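Local coordinates for protein endo-beta-1,2-glucanase (Talaromyces funiculosus, PDB 6IMV) that hydrolyses internal beta-1,2-glucosidic linkages in beta-1,2-glucans, acting as a fungal glycoside hydrolase, at residues S31-D36 / W400-A405; K43-N48 / M88-A93; F176-E181 / S448-Q453. All coordinates share one frame; numbering follows the deposited sequence.

Contact 1: S31-D36 / W400-A405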
loop_
_atom_site.group_PDB
_atom_site.type_symbol
_atom_site.label_atom_id
_atom_site.label_comp_id
_atom_site.label_asym_id
_atom_site.label_seq_id
_atom_site.Cartn_x
_atom_site.Cartn_y
_atom_site.Cartn_z
ATOM N N SER A 31 -1.276 -16.103 15.221
ATOM C CA SER A 31 -0.384 -15.168 15.905
ATOM C C SER A 31 1.053 -15.690 15.928
ATOM O O SER A 31 1.992 -14.918 15.732
ATOM C CB SER A 31 -0.870 -14.865 17.287
ATOM O OG SER A 31 -1.984 -14.004 17.198
ATOM N N LYS A 32 1.217 -16.988 16.183
ATOM C CA LYS A 32 2.537 -17.556 16.266
ATOM C C LYS A 32 3.231 -17.427 14.906
ATOM O O LYS A 32 4.404 -17.050 14.825
ATOM C CB LYS A 32 2.513 -19.022 16.713
ATOM C CG LYS A 32 3.906 -19.625 16.803
ATOM C CD LYS A 32 3.984 -21.045 17.302
ATOM C CE LYS A 32 5.368 -21.603 17.053
ATOM N NZ LYS A 32 5.477 -23.005 17.510
ATOM N N PHE A 33 2.503 -17.773 13.842
ATOM C CA PHE A 33 3.036 -17.692 12.483
ATOM C C PHE A 33 3.367 -16.232 12.148
ATOM O O PHE A 33 4.428 -15.939 11.640
ATOM C CB PHE A 33 2.047 -18.288 11.478
ATOM C CG PHE A 33 2.585 -18.368 10.069
ATOM C CD1 PHE A 33 3.439 -19.393 9.690
ATOM C CD2 PHE A 33 2.248 -17.410 9.129
ATOM C CE1 PHE A 33 3.936 -19.461 8.397
ATOM C CE2 PHE A 33 2.754 -17.470 7.838
ATOM C CZ PHE A 33 3.602 -18.492 7.474
ATOM N N ILE A 34 2.449 -15.321 12.484
ATOM C CA ILE A 34 2.618 -13.897 12.163
ATOM C C ILE A 34 3.863 -13.340 12.871
ATOM O O ILE A 34 4.559 -12.482 12.330
ATOM C CB ILE A 34 1.333 -13.124 12.505
ATOM C CG1 ILE A 34 0.272 -13.351 11.429
ATOM C CG2 ILE A 34 1.613 -11.650 12.730
ATOM C CD1 ILE A 34 -1.121 -12.941 11.827
ATOM N N ASN A 35 4.137 -13.843 14.081
ATOM C CA ASN A 35 5.308 -13.443 14.856
ATOM C C ASN A 35 6.593 -13.771 14.082
ATOM O O ASN A 35 7.567 -13.004 14.117
ATOM C CB ASN A 35 5.269 -14.123 16.227
ATOM C CG ASN A 35 6.341 -13.649 17.171
ATOM O OD1 ASN A 35 6.392 -12.467 17.495
ATOM N ND2 ASN A 35 7.165 -14.572 17.629
ATOM N N ASP A 36 6.603 -14.917 13.392
ATOM C CA ASP A 36 7.745 -15.312 12.566
ATOM C C ASP A 36 7.831 -14.409 11.327
ATOM O O ASP A 36 8.923 -13.958 10.966
ATOM C CB ASP A 36 7.675 -16.793 12.197
ATOM C CG ASP A 36 8.001 -17.697 13.375
ATOM O OD1 ASP A 36 8.467 -17.169 14.399
ATOM O OD2 ASP A 36 7.785 -18.911 13.265
ATOM N N TRP A 400 -2.733 -18.302 2.848
ATOM C CA TRP A 400 -2.467 -17.980 1.453
ATOM C C TRP A 400 -1.031 -17.479 1.285
ATOM O O TRP A 400 -0.326 -17.880 0.355
ATOM C CB TRP A 400 -3.492 -16.981 0.921
ATOM C CG TRP A 400 -4.781 -17.641 0.555
ATOM C CD1 TRP A 400 -5.917 -17.711 1.310
ATOM C CD2 TRP A 400 -5.068 -18.344 -0.664
ATOM N NE1 TRP A 400 -6.877 -18.416 0.649
ATOM C CE2 TRP A 400 -6.390 -18.817 -0.561
ATOM C CE3 TRP A 400 -4.333 -18.642 -1.814
ATOM C CZ2 TRP A 400 -6.998 -19.542 -1.582
ATOM C CZ3 TRP A 400 -4.929 -19.368 -2.820
ATOM C CH2 TRP A 400 -6.245 -19.810 -2.704
ATOM N N TRP A 401 -0.599 -16.617 2.213
ATOM C CA TRP A 401 0.761 -16.104 2.273
ATOM C C TRP A 401 1.766 -17.270 2.323
ATOM O O TRP A 401 2.715 -17.315 1.540
ATOM C CB TRP A 401 0.911 -15.173 3.481
ATOM C CG TRP A 401 2.179 -14.379 3.509
ATOM C CD1 TRP A 401 2.353 -13.094 3.079
ATOM C CD2 TRP A 401 3.450 -14.796 4.045
ATOM N NE1 TRP A 401 3.637 -12.685 3.320
ATOM C CE2 TRP A 401 4.337 -13.710 3.899
ATOM C CE3 TRP A 401 3.929 -15.980 4.619
ATOM C CZ2 TRP A 401 5.670 -13.782 4.298
ATOM C CZ3 TRP A 401 5.244 -16.042 5.026
ATOM C CH2 TRP A 401 6.102 -14.959 4.866
ATOM N N ARG A 402 1.542 -18.204 3.251
ATOM C CA ARG A 402 2.398 -19.367 3.452
ATOM C C ARG A 402 2.489 -20.172 2.148
ATOM O O ARG A 402 3.589 -20.540 1.707
ATOM C CB ARG A 402 1.866 -20.245 4.591
ATOM C CG ARG A 402 2.607 -21.567 4.750
ATOM C CD ARG A 402 2.047 -22.457 5.844
ATOM N NE ARG A 402 2.554 -23.819 5.741
ATOM C CZ ARG A 402 2.230 -24.686 4.783
ATOM N NH1 ARG A 402 1.249 -24.416 3.939
ATOM N NH2 ARG A 402 2.916 -25.816 4.659
ATOM N N ASN A 403 1.329 -20.445 1.545
ATOM C CA ASN A 403 1.228 -21.261 0.330
ATOM C C ASN A 403 2.163 -20.713 -0.761
ATOM O O ASN A 403 2.903 -21.468 -1.403
ATOM C CB ASN A 403 -0.215 -21.375 -0.173
ATOM C CG ASN A 403 -0.417 -22.587 -1.059
ATOM O OD1 ASN A 403 -0.376 -23.711 -0.581
ATOM N ND2 ASN A 403 -0.628 -22.373 -2.348
ATOM N N MET A 404 2.153 -19.396 -0.947
ATOM C CA MET A 404 3.026 -18.748 -1.921
ATOM C C MET A 404 4.480 -18.721 -1.422
ATOM O O MET A 404 5.390 -19.006 -2.197
ATOM C CB MET A 404 2.521 -17.337 -2.217
ATOM C CG MET A 404 1.202 -17.345 -2.971
ATOM S SD MET A 404 0.601 -15.690 -3.355
ATOM C CE MET A 404 -0.546 -15.410 -2.008
ATOM N N ALA A 405 4.691 -18.438 -0.128
ATOM C CA ALA A 405 6.034 -18.308 0.478
ATOM C C ALA A 405 6.818 -19.626 0.426
ATOM O O ALA A 405 8.042 -19.628 0.381
ATOM C CB ALA A 405 5.919 -17.831 1.906
#
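Phe-33 reaches from helix 30-41 to Trp-401 and Arg-402 on helix 394-405, making a buried aromatic and aliphatic contact between two helices far apart in the sequence. The backbones stay well separated, with Phe-33 CA and Arg-402 CA 9.2 Å apart, and large side chains from both helices fill the gap. Phe-33 plays its part because its CG lies anti to the backbone N (chi1 -174°), which carries the ring straight out across the interface. The far end of the ring does the touching: Phe-33 CE2 comes to 3.7 Å from Trp-401 CE3, which sits at the phenyl edge, close to the phenyl plane. The phenyl and the six-membered ring of the indole meet obliquely, their planes 76° apart and their centroids 5.8 Å apart. Beside them, Phe-33 CZ lies 3.8 Å from Arg-402 CB, so the arginine offers the aliphatic root of its side chain while its NE turns elsewhere and bonds to Tyr-21 O. Tyr-21 and Phe-17 add edge-to-face ring pairs to Phe-33, and Val-26 of helix 23-28 packs on it as well. The result is a small aromatic cluster between helices, consistent with the helical packing of an (alpha/alpha)-barrel, here joining helix 30-41 near the N-terminus to helix 394-405.

Contact 2: K43-N48 / M88-A93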
loop_
_atom_site.group_PDB
_atom_site.type_symbol
_atom_site.label_atom_id
_atom_site.label_comp_id
_atom_site.label_asym_id
_atom_site.label_seq_id
_atom_site.Cartn_x
_atom_site.Cartn_y
_atom_site.Cartn_z
ATOM N N LYS A 43 13.741 -7.526 8.542
ATOM C CA LYS A 43 15.098 -7.525 7.980
ATOM C C LYS A 43 15.156 -6.712 6.684
ATOM O O LYS A 43 16.244 -6.300 6.268
ATOM C CB LYS A 43 15.610 -8.952 7.752
ATOM C CG LYS A 43 15.749 -9.786 9.017
ATOM C CD LYS A 43 16.441 -9.052 10.140
ATOM C CE LYS A 43 16.802 -9.949 11.308
ATOM N NZ LYS A 43 17.069 -9.139 12.520
ATOM N N PHE A 44 13.998 -6.486 6.058
ATOM C CA PHE A 44 13.901 -5.597 4.896
ATOM C C PHE A 44 14.296 -4.171 5.296
ATOM O O PHE A 44 14.839 -3.411 4.475
ATOM C CB PHE A 44 12.491 -5.641 4.307
ATOM C CG PHE A 44 12.245 -4.745 3.118
ATOM C CD1 PHE A 44 13.037 -4.830 1.981
ATOM C CD2 PHE A 44 11.178 -3.861 3.107
ATOM C CE1 PHE A 44 12.785 -4.034 0.874
ATOM C CE2 PHE A 44 10.927 -3.063 1.999
ATOM C CZ PHE A 44 11.730 -3.152 0.886
ATOM N N HIS A 45 14.027 -3.818 6.563
ATOM C CA HIS A 45 14.251 -2.466 7.073
ATOM C C HIS A 45 15.732 -2.281 7.417
ATOM O O HIS A 45 16.116 -2.395 8.582
ATOM C CB HIS A 45 13.354 -2.182 8.285
ATOM C CG HIS A 45 13.363 -0.747 8.682
ATOM N ND1 HIS A 45 14.282 -0.236 9.574
ATOM C CD2 HIS A 45 12.594 0.291 8.292
ATOM C CE1 HIS A 45 14.065 1.053 9.732
ATOM N NE2 HIS A 45 13.029 1.401 8.962
ATOM N N GLN A 46 16.535 -1.999 6.390
ATOM C CA GLN A 46 17.969 -1.756 6.516
ATOM C C GLN A 46 18.392 -0.741 5.448
ATOM O O GLN A 46 17.801 -0.674 4.364
ATOM C CB GLN A 46 18.788 -3.032 6.289
ATOM C CG GLN A 46 18.516 -4.145 7.283
ATOM C CD GLN A 46 19.485 -5.293 7.112
ATOM O OE1 GLN A 46 20.689 -5.117 7.288
ATOM N NE2 GLN A 46 18.972 -6.478 6.797
ATOM N N ASN A 47 19.436 0.030 5.766
ATOM C CA ASN A 47 20.077 0.937 4.835
ATOM C C ASN A 47 20.511 0.161 3.586
ATOM O O ASN A 47 20.984 -0.972 3.689
ATOM C CB ASN A 47 21.281 1.639 5.470
ATOM C CG ASN A 47 21.887 2.661 4.539
ATOM O OD1 ASN A 47 21.190 3.550 4.070
ATOM N ND2 ASN A 47 23.167 2.520 4.229
ATOM N N ASN A 48 20.313 0.780 2.416
ATOM C CA ASN A 48 20.701 0.259 1.098
ATOM C C ASN A 48 19.819 -0.921 0.671
ATOM O O ASN A 48 20.005 -1.449 -0.421
ATOM C CB ASN A 48 22.181 -0.137 1.025
ATOM C CG ASN A 48 23.091 1.036 0.733
ATOM O OD1 ASN A 48 23.415 1.814 1.625
ATOM N ND2 ASN A 48 23.526 1.168 -0.506
ATOM N N MET A 88 3.330 4.556 7.860
ATOM C CA MET A 88 2.300 3.798 8.580
ATOM C C MET A 88 2.963 2.849 9.589
ATOM O O MET A 88 2.514 2.739 10.733
ATOM C CB MET A 88 1.412 3.000 7.615
ATOM C CG MET A 88 0.345 3.837 6.955
ATOM S SD MET A 88 -0.823 2.857 5.970
ATOM C CE MET A 88 0.107 2.662 4.460
ATOM N N LEU A 89 4.032 2.163 9.165
ATOM C CA LEU A 89 4.787 1.262 10.046
ATOM C C LEU A 89 5.315 2.065 11.243
ATOM O O LEU A 89 5.207 1.619 12.387
ATOM C CB LEU A 89 5.922 0.624 9.243
ATOM C CG LEU A 89 6.799 -0.427 9.920
ATOM C CD1 LEU A 89 7.923 0.205 10.713
ATOM C CD2 LEU A 89 6.018 -1.390 10.788
ATOM N N TYR A 90 5.888 3.244 10.960
ATOM C CA TYR A 90 6.477 4.095 11.990
ATOM C C TYR A 90 5.411 4.638 12.951
ATOM O O TYR A 90 5.722 4.879 14.118
ATOM C CB TYR A 90 7.289 5.237 11.373
ATOM C CG TYR A 90 8.540 4.826 10.640
ATOM C CD1 TYR A 90 9.170 3.613 10.866
ATOM C CD2 TYR A 90 9.101 5.678 9.707
ATOM C CE1 TYR A 90 10.313 3.258 10.167
ATOM C CE2 TYR A 90 10.246 5.342 9.006
ATOM C CZ TYR A 90 10.863 4.130 9.242
ATOM O OH TYR A 90 11.981 3.810 8.538
ATOM N N ALA A 91 4.178 4.834 12.471
ATOM C CA ALA A 91 3.081 5.285 13.322
ATOM C C ALA A 91 2.821 4.236 14.411
ATOM O O ALA A 91 2.716 4.583 15.590
ATOM C CB ALA A 91 1.851 5.580 12.500
ATOM N N HIS A 92 2.789 2.953 14.023
ATOM C CA HIS A 92 2.594 1.866 14.985
ATOM C C HIS A 92 3.803 1.757 15.924
ATOM O O HIS A 92 3.637 1.569 17.134
ATOM C CB HIS A 92 2.305 0.545 14.261
ATOM C CG HIS A 92 0.972 0.516 13.592
ATOM N ND1 HIS A 92 -0.214 0.500 14.307
ATOM C CD2 HIS A 92 0.626 0.508 12.286
ATOM C CE1 HIS A 92 -1.229 0.474 13.466
ATOM N NE2 HIS A 92 -0.740 0.483 12.219
ATOM N N ALA A 93 5.011 1.856 15.354
ATOM C CA ALA A 93 6.253 1.707 16.101
ATOM C C ALA A 93 6.344 2.777 17.199
ATOM O O ALA A 93 6.637 2.454 18.360
ATOM C CB ALA A 93 7.442 1.772 15.179
#
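The imidazole of His-45 and the phenol of Tyr-90 meet through their edges. Tyr-90 OH lies at the imidazole edge, in the plane of that ring, and His-45 NE2 in turn lies in the plane of the phenol, although the two planes stand 84° apart. A further ring, that of Tyr-51, meets the imidazole with the planes about 30° apart. The side chains approach from opposite directions and join in a hydrogen bond of 2.7 Å between His-45 NE2 and Tyr-90 OH, nearly straight at 172°; which of the two gives the proton is not settled. Tyr-90 OH also bonds to Gln-86 NE2, one turn back on the same helix, so two partners grip the hydroxyl. The backbone turns sharply at His-45 in an inverse gamma turn, closed by a weak bond of 2.9 Å from Gln-46 N to Phe-44 O. An alanine here would remove the imidazole and is likely to cost the Tyr-90 hydroxyl one of these two partners and open a gap beside Tyr-51. The pair pins the loop between helix 30-41 and strand 51-52 to helix 80-94, with Ile-119 of helix 112-133 touching both side chains and Phe-103 and Leu-104 packing on His-45.

Contact 3: F176-E181 / S448-Q453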
loop_
_atom_site.group_PDB
_atom_site.type_symbol
_atom_site.label_atom_id
_atom_site.label_comp_id
_atom_site.label_asym_id
_atom_site.label_seq_id
_atom_site.Cartn_x
_atom_site.Cartn_y
_atom_site.Cartn_z
ATOM N N PHE A 176 0.532 9.173 11.781
ATOM C CA PHE A 176 1.795 9.226 12.499
ATOM C C PHE A 176 1.760 10.352 13.535
ATOM O O PHE A 176 2.232 10.178 14.661
ATOM C CB PHE A 176 2.982 9.430 11.555
ATOM C CG PHE A 176 4.278 9.622 12.289
ATOM C CD1 PHE A 176 5.007 8.529 12.729
ATOM C CD2 PHE A 176 4.743 10.895 12.586
ATOM C CE1 PHE A 176 6.188 8.708 13.435
ATOM C CE2 PHE A 176 5.923 11.071 13.291
ATOM C CZ PHE A 176 6.649 9.978 13.705
ATOM N N ILE A 177 1.238 11.506 13.119
ATOM C CA ILE A 177 1.125 12.679 13.981
ATOM C C ILE A 177 0.312 12.307 15.221
ATOM O O ILE A 177 0.737 12.607 16.339
ATOM C CB ILE A 177 0.513 13.872 13.225
ATOM C CG1 ILE A 177 1.522 14.479 12.251
ATOM C CG2 ILE A 177 -0.052 14.917 14.180
ATOM C CD1 ILE A 177 0.878 15.285 11.148
ATOM N N GLN A 178 -0.844 11.660 15.006
ATOM C CA GLN A 178 -1.703 11.240 16.091
ATOM C C GLN A 178 -0.952 10.256 17.007
ATOM O O GLN A 178 -1.012 10.388 18.233
ATOM C CB GLN A 178 -2.999 10.622 15.575
ATOM C CG GLN A 178 -4.007 10.339 16.672
ATOM C CD GLN A 178 -4.398 11.599 17.411
ATOM O OE1 GLN A 178 -4.859 12.572 16.826
ATOM N NE2 GLN A 178 -4.193 11.599 18.716
ATOM N N ALA A 179 -0.268 9.273 16.414
ATOM C CA ALA A 179 0.449 8.254 17.181
ATOM C C ALA A 179 1.507 8.915 18.078
ATOM O O ALA A 179 1.629 8.581 19.246
ATOM C CB ALA A 179 1.089 7.250 16.252
ATOM N N ALA A 180 2.272 9.848 17.501
ATOM C CA ALA A 180 3.355 10.532 18.204
ATOM C C ALA A 180 2.794 11.348 19.377
ATOM O O ALA A 180 3.348 11.311 20.478
ATOM C CB ALA A 180 4.118 11.403 17.248
ATOM N N GLU A 181 1.683 12.054 19.142
ATOM C CA GLU A 181 1.066 12.898 20.171
ATOM C C GLU A 181 0.448 12.023 21.272
ATOM O O GLU A 181 0.520 12.391 22.442
ATOM C CB GLU A 181 0.094 13.888 19.529
ATOM C CG GLU A 181 0.824 14.971 18.750
ATOM C CD GLU A 181 -0.024 15.875 17.871
ATOM O OE1 GLU A 181 -1.258 15.703 17.850
ATOM O OE2 GLU A 181 0.563 16.752 17.201
ATOM N N SER A 448 -6.200 3.099 10.330
ATOM C CA SER A 448 -7.533 3.714 10.303
ATOM C C SER A 448 -8.015 4.100 11.713
ATOM O O SER A 448 -8.761 5.087 11.862
ATOM C CB SER A 448 -8.532 2.860 9.591
ATOM O OG SER A 448 -8.734 1.624 10.238
ATOM N N GLY A 449 -7.594 3.339 12.731
ATOM C CA GLY A 449 -7.876 3.658 14.140
ATOM C C GLY A 449 -7.266 4.993 14.560
ATOM O O GLY A 449 -7.940 5.846 15.126
ATOM N N LEU A 450 -5.969 5.171 14.293
ATOM C CA LEU A 450 -5.285 6.432 14.561
ATOM C C LEU A 450 -5.937 7.585 13.782
ATOM O O LEU A 450 -6.147 8.672 14.332
ATOM C CB LEU A 450 -3.808 6.284 14.194
ATOM C CG LEU A 450 -2.966 5.517 15.207
ATOM C CD1 LEU A 450 -1.658 5.054 14.589
ATOM C CD2 LEU A 450 -2.711 6.362 16.446
ATOM N N VAL A 451 -6.264 7.344 12.513
ATOM C CA VAL A 451 -6.813 8.375 11.652
ATOM C C VAL A 451 -8.201 8.760 12.176
ATOM O O VAL A 451 -8.527 9.937 12.262
ATOM C CB VAL A 451 -6.833 7.910 10.183
ATOM C CG1 VAL A 451 -7.707 8.791 9.302
ATOM C CG2 VAL A 451 -5.417 7.824 9.638
ATOM N N SER A 452 -9.000 7.752 12.544
ATOM C CA SER A 452 -10.339 7.948 13.090
ATOM C C SER A 452 -10.294 8.837 14.351
ATOM O O SER A 452 -11.141 9.720 14.548
ATOM C CB SER A 452 -10.964 6.583 13.353
ATOM O OG SER A 452 -12.162 6.711 14.072
ATOM N N GLN A 453 -9.301 8.607 15.212
ATOM C CA GLN A 453 -9.166 9.383 16.453
ATOM C C GLN A 453 -9.001 10.876 16.128
ATOM O O GLN A 453 -9.684 11.733 16.690
ATOM C CB GLN A 453 -7.980 8.855 17.251
ATOM C CG GLN A 453 -7.797 9.531 18.599
ATOM C CD GLN A 453 -6.459 9.166 19.191
ATOM O OE1 GLN A 453 -5.805 8.217 18.753
ATOM N NE2 GLN A 453 -6.044 9.923 20.195
#
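Gln-178 and Leu-450 carry most of this crossing of two helices, helix 163-182 and the first turns of helix 448-457, a contact consistent with the (alpha/alpha)-barrel probable for this glycoside hydrolase. The short segments cross almost at right angles, at 81°, and their axes approach to 8.7 Å. Gln-178 CA and Leu-450 CA are the closest pair of alpha carbons, 6.2 Å apart.

Gln-178 takes part with both its aliphatic stem and its amide. With CG anti to the backbone N (chi1 -172°), the stem lies beside the opposite backbone, Gln-178 CG 3.6 Å from Leu-450 O. A bend at chi2 (60°) then turns the amide toward Gln-453. That second glutamine comes in extended and crosses Gln-178 at about a right angle, the two amide planes 43° apart. Gln-178 NE2 and Gln-453 NE2 lie 2.9 Å from each other, but both are donors and no bond joins them. The two amides are instead linked through Asn-182, one turn further along helix 163-182: its OD1 accepts from Gln-178 NE2 and its ND2 donates to Gln-453 OE1. A single asparagine therefore serves the glutamine amides of both helices.

Leu-450 supplies the apolar half. Its forked end abuts Ala-179, whose small methyl allows the leucine to come close to the helix backbone. Ile-94 of helix 80-94 and Ala-95 also pack on Ala-179. Both branches of the leucine touch the alanine methyl, Leu-450 CD1 and CD2 each lying 3.9 Å from Ala-179 CB, and CD2 reaches the main chain as well, with Leu-450 CD2 3.8 Å from Ala-179 CA.

Overall arrangement
Contacts 2 and 3 are neighbours, their centres about 17 Å apart, and they touch through helix 80-94: Ala-91 O lies 3.2 Å from Ala-179 CB, and Ala-91 CB packs on Phe-176 CA at 3.6 Å. Contact 1 stands apart, about 19 Å from contact 2 and about 27 Å from contact 3 between centres, and touches neither. Along the chain, contact 2 is nested inside the long loop closed by contact 1, and contact 3 opens after contact 2 has closed. Contacts 1 and 3 alternate, since 176-181 falls between 31-36 and 400-405 while 448-453 follows both. Helices from both ends and the middle of the chain thus pack in one fold, consistent with an (alpha/alpha)-barrel.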